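PDB 5UBE: RctB replication initiator protein from Vibrio cholerae, which initiates replication of the second chromosome of the cholera pathogen and probably does so by binding DNA at its origin. Local coordinates for residues Ile28-Ile31 and Glu32-His36; Thr41-Ile44 and Val45-Leu48. All coordinates share one frame; numbering follows the deposited sequence.

Contact 1: residues Ile28-Ile31 and Glu32-His36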
loop_
_atom_site.group_PDB
_atom_site.type_symbol
_atom_site.label_atom_id
_atom_site.label_comp_id
_atom_site.label_asym_id
_atom_site.label_seq_id
_atom_site.Cartn_x
_atom_site.Cartn_y
_atom_site.Cartn_z
ATOM N N ILE A 28 9.248 3.498 -6.865
ATOM C CA ILE A 28 10.493 2.784 -6.596
ATOM C C ILE A 28 11.607 3.775 -6.286
ATOM O O ILE A 28 12.426 3.553 -5.386
ATOM C CB ILE A 28 10.845 1.868 -7.786
ATOM C CG1 ILE A 28 9.715 0.867 -8.035
ATOM C CG2 ILE A 28 12.157 1.140 -7.539
ATOM C CD1 ILE A 28 9.804 0.169 -9.404
ATOM N N ASP A 29 11.642 4.901 -7.005
ATOM C CA ASP A 29 12.599 5.955 -6.662
ATOM C C ASP A 29 12.158 6.753 -5.437
ATOM O O ASP A 29 12.996 7.144 -4.616
ATOM C CB ASP A 29 12.798 6.904 -7.842
ATOM C CG ASP A 29 13.325 6.201 -9.082
ATOM O OD1 ASP A 29 14.127 5.249 -8.954
ATOM O OD2 ASP A 29 12.935 6.615 -10.190
ATOM N N TRP A 30 10.853 7.030 -5.317
ATOM C CA TRP A 30 10.347 7.831 -4.205
ATOM C C TRP A 30 10.720 7.219 -2.865
ATOM O O TRP A 30 10.963 7.942 -1.889
ATOM C CB TRP A 30 8.826 7.956 -4.299
ATOM C CG TRP A 30 8.327 8.658 -5.518
ATOM C CD1 TRP A 30 9.077 9.324 -6.456
ATOM C CD2 TRP A 30 6.958 8.801 -5.921
ATOM N NE1 TRP A 30 8.255 9.847 -7.423
ATOM C CE2 TRP A 30 6.952 9.551 -7.116
ATOM C CE3 TRP A 30 5.738 8.360 -5.393
ATOM C CZ2 TRP A 30 5.772 9.865 -7.800
ATOM C CZ3 TRP A 30 4.564 8.685 -6.070
ATOM C CH2 TRP A 30 4.592 9.426 -7.262
ATOM N N ILE A 31 10.733 5.888 -2.794
ATOM C CA ILE A 31 10.923 5.192 -1.520
ATOM C C ILE A 31 12.299 5.495 -0.945
ATOM O O ILE A 31 12.447 5.712 0.264
ATOM C CB ILE A 31 10.692 3.676 -1.706
ATOM C CG1 ILE A 31 9.197 3.387 -1.836
ATOM C CG2 ILE A 31 11.313 2.862 -0.561
ATOM C CD1 ILE A 31 8.868 1.946 -2.303
ATOM N N GLU A 32 13.326 5.520 -1.797
ATOM C CA GLU A 32 14.635 5.979 -1.342
ATOM C C GLU A 32 14.606 7.448 -0.949
ATOM O O GLU A 32 15.327 7.857 -0.033
ATOM C CB GLU A 32 15.689 5.734 -2.423
ATOM C CG GLU A 32 15.776 4.250 -2.833
ATOM C CD GLU A 32 16.986 3.921 -3.695
ATOM O OE1 GLU A 32 17.498 4.829 -4.392
ATOM O OE2 GLU A 32 17.420 2.746 -3.670
ATOM N N GLN A 33 13.778 8.256 -1.613
ATOM C CA GLN A 33 13.714 9.667 -1.247
ATOM C C GLN A 33 12.932 9.899 0.038
ATOM O O GLN A 33 13.237 10.848 0.767
ATOM C CB GLN A 33 13.102 10.493 -2.379
ATOM C CG GLN A 33 13.999 10.635 -3.588
ATOM C CD GLN A 33 13.335 11.436 -4.682
ATOM O OE1 GLN A 33 12.276 11.062 -5.165
ATOM N NE2 GLN A 33 13.938 12.565 -5.055
ATOM N N TYR A 34 11.938 9.048 0.339
ATOM C CA TYR A 34 11.163 9.211 1.573
ATOM C C TYR A 34 12.053 9.173 2.808
ATOM O O TYR A 34 11.716 9.763 3.842
ATOM C CB TYR A 34 10.116 8.104 1.700
ATOM C CG TYR A 34 8.931 8.163 0.769
ATOM C CD1 TYR A 34 8.422 9.371 0.310
ATOM C CD2 TYR A 34 8.298 6.983 0.369
ATOM C CE1 TYR A 34 7.323 9.401 -0.535
ATOM C CE2 TYR A 34 7.209 7.005 -0.468
ATOM C CZ TYR A 34 6.718 8.210 -0.910
ATOM O OH TYR A 34 5.624 8.192 -1.740
ATOM N N GLN A 35 13.183 8.472 2.728
ATOM C CA GLN A 35 14.028 8.278 3.896
ATOM C C GLN A 35 14.719 9.554 4.350
ATOM O O GLN A 35 15.339 9.541 5.418
ATOM C CB GLN A 35 15.055 7.187 3.604
ATOM C CG GLN A 35 14.421 5.804 3.435
ATOM C CD GLN A 35 15.302 4.871 2.643
ATOM O OE1 GLN A 35 14.825 4.074 1.821
ATOM N NE2 GLN A 35 16.604 4.975 2.869
ATOM N N HIS A 36 14.639 10.640 3.565
ATOM C CA HIS A 36 15.089 11.961 3.982
ATOM C C HIS A 36 14.091 12.659 4.892
ATOM O O HIS A 36 14.412 13.728 5.417
ATOM C CB HIS A 36 15.334 12.887 2.774
ATOM C CG HIS A 36 16.416 12.437 1.835
ATOM N ND1 HIS A 36 17.681 12.988 1.837
ATOM C CD2 HIS A 36 16.401 11.540 0.818
ATOM C CE1 HIS A 36 18.407 12.428 0.886
ATOM N NE2 HIS A 36 17.655 11.542 0.255
#
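Trp30 O accepts the backbone N-H of Tyr34 at 2.7 Å, the donor lying nearly in line with the carbonyl (C=O...N 166°), and Gln33 N reaches Asp29 O over a longer 3.3 Å, so two successive i to i+4 bonds tie residues 28-31 to 32-36 within helix 26-34. The Trp30 carbonyl has a second neighbour in the phenol of the residue it binds: its O sits 3.4 Å above the plane of the Tyr34 ring, displaced toward the rim at the CG end. This position follows from a chi1 of -72°, which sets Tyr34 CG beside its own backbone N and sends the ring back along the helix over the preceding turn. At the far end of the ring, Tyr34 CZ lies 4.0 Å from Trp30 CB, and the hydroxyl approaches the indole obliquely, Tyr34 OH to Trp30 CE3 being 3.7 Å. That hydroxyl is hydrogen-bonded to the backbone O of Ile115, so the buried phenol is fixed at both its root and its oxygen. The helix belongs to the RctB helix-turn-helix domain, and here it is pinned to the C-terminal part of that domain: Phe114 of strand 108-114 and Pro117 of helix 117-120 both touch Trp30 and Tyr34. Tyr34 CD2 turns toward Ile31, 3.7 Å from Ile31 CA and 4.3 Å from Ile31 CG1. The buried Ile31 side chain packs on Asn49 of helix 42-55. On the exposed flank, the Gln33 chain extends beyond CG and brings its OE1 obliquely to Trp30 CD1 at 3.9 Å, with amide and indole planes 33° apart.

Contact 2: residues Thr41-Ile44 and Val45-Leu48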
loop_
_atom_site.group_PDB
_atom_site.type_symbol
_atom_site.label_atom_id
_atom_site.label_comp_id
_atom_site.label_asym_id
_atom_site.label_seq_id
_atom_site.Cartn_x
_atom_site.Cartn_y
_atom_site.Cartn_z
ATOM N N THR A 41 10.777 5.590 9.307
ATOM C CA THR A 41 11.582 4.611 10.022
ATOM C C THR A 41 11.928 3.419 9.130
ATOM O O THR A 41 11.350 3.211 8.059
ATOM C CB THR A 41 10.823 4.110 11.252
ATOM O OG1 THR A 41 9.645 3.428 10.809
ATOM C CG2 THR A 41 10.422 5.259 12.164
ATOM N N LYS A 42 12.876 2.608 9.616
ATOM C CA LYS A 42 13.204 1.352 8.955
ATOM C C LYS A 42 11.972 0.463 8.819
ATOM O O LYS A 42 11.787 -0.203 7.794
ATOM C CB LYS A 42 14.301 0.623 9.735
ATOM C CG LYS A 42 15.685 1.248 9.614
ATOM C CD LYS A 42 16.030 1.540 8.161
ATOM C CE LYS A 42 17.538 1.579 7.919
ATOM N NZ LYS A 42 18.137 0.213 7.831
ATOM N N SER A 43 11.116 0.452 9.844
ATOM C CA SER A 43 9.923 -0.389 9.828
ATOM C C SER A 43 8.914 0.065 8.775
ATOM O O SER A 43 8.187 -0.766 8.219
ATOM C CB SER A 43 9.284 -0.400 11.223
ATOM O OG SER A 43 8.092 -1.161 11.238
ATOM N N ILE A 44 8.829 1.369 8.499
ATOM C CA ILE A 44 7.979 1.814 7.393
ATOM C C ILE A 44 8.611 1.445 6.057
ATOM O O ILE A 44 7.929 0.961 5.148
ATOM C CB ILE A 44 7.697 3.330 7.495
ATOM C CG1 ILE A 44 6.725 3.596 8.651
ATOM C CG2 ILE A 44 7.126 3.872 6.166
ATOM C CD1 ILE A 44 6.707 5.015 9.156
ATOM N N VAL A 45 9.923 1.674 5.913
ATOM C CA VAL A 45 10.606 1.327 4.667
ATOM C C VAL A 45 10.421 -0.149 4.344
ATOM O O VAL A 45 10.227 -0.520 3.182
ATOM C CB VAL A 45 12.096 1.715 4.739
ATOM C CG1 VAL A 45 12.825 1.269 3.478
ATOM C CG2 VAL A 45 12.231 3.223 4.907
ATOM N N GLU A 46 10.457 -1.011 5.363
ATOM C CA GLU A 46 10.216 -2.437 5.145
ATOM C C GLU A 46 8.895 -2.676 4.426
ATOM O O GLU A 46 8.841 -3.389 3.416
ATOM C CB GLU A 46 10.213 -3.181 6.483
ATOM C CG GLU A 46 11.569 -3.433 7.113
ATOM C CD GLU A 46 11.434 -4.119 8.471
ATOM O OE1 GLU A 46 10.285 -4.242 8.964
ATOM O OE2 GLU A 46 12.469 -4.533 9.038
ATOM N N LEU A 47 7.805 -2.124 4.964
ATOM C CA LEU A 47 6.519 -2.208 4.281
ATOM C C LEU A 47 6.618 -1.674 2.851
ATOM O O LEU A 47 6.146 -2.319 1.911
ATOM C CB LEU A 47 5.454 -1.441 5.066
ATOM C CG LEU A 47 4.095 -1.390 4.364
ATOM C CD1 LEU A 47 3.485 -2.773 4.357
ATOM C CD2 LEU A 47 3.148 -0.379 4.994
ATOM N N LEU A 48 7.235 -0.493 2.665
ATOM C CA LEU A 48 7.301 0.110 1.331
ATOM C C LEU A 48 8.052 -0.786 0.350
ATOM O O LEU A 48 7.591 -1.016 -0.774
ATOM C CB LEU A 48 7.946 1.499 1.389
ATOM C CG LEU A 48 7.292 2.459 2.380
ATOM C CD1 LEU A 48 7.858 3.844 2.208
ATOM C CD2 LEU A 48 5.771 2.462 2.240
#
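Ile44 and Leu48, one turn apart, lie side by side and point the same way, Ile44 CG2 meeting Leu48 CD1 at 4.0 Å. The methyl that makes this contact is the branch anti to the backbone N of Ile44; chi1 of -72° puts CG1 on the other side, beside that N. Leu48 CG also rests against the carbonyl that its own N-H uses, 3.2 Å from Ile44 O, while Leu48 N donates to Ile44 O. Val45 repeats the arrangement three residues earlier in the chain: its CG2 is 3.3 Å from Thr41 O, the oxygen that receives the nearly straight bond from Val45 N (170° at the hydrogen). Glu46 N bonds in turn to Lys42 O, and Glu46 CG lies 3.3 Å from Lys42 O, after which the extended chain carries its carboxylate past Ser43. The acid is held from outside the pair of segments by a salt bridge from Glu46 OE1 to Arg84 NH2 on helix 78-91. The same helix covers Ile44 with Ala87 and Ala88 and meets Leu47 through Ile81, whereas Leu48 turns to helix 26-34. What sets the first turn is Thr41, whose OG1 accepts Ile44 N at 3.2 Å with 154° at the hydrogen; the Thr41 carbonyl gives that N-H a second, weak acceptor. A threonine taking the N-H three residues on is the N-cap of helix 42-55, a helix that packs against both helix 26-34 and helix 78-91 in the helix-turn-helix domain of RctB.

Overall arrangement
Contact 1 lies on helix 26-34 and the residues just after it, contact 2 opens helix 42-55, the next helix in the chain, and their centres are about 11 Å apart. Each mixes buried and exposed residues, and the buried ones meet: Tyr34 CD2 is 3.7 Å from Leu48 CD1, and Ile31 CD1 is 3.6 Å from Leu48 O. Nearer the connecting loop, Gln35 CG approaches Val45 CG2 at 3.7 Å. Their chemistry differs. Contact 1 is dominated by aromatic groups that carry the helix onto strand 108-114 and helix 117-120, whereas contact 2 combines a polar cap with aliphatic residues, and its one acid, Glu46, pairs outside both segments with Arg84 of helix 78-91.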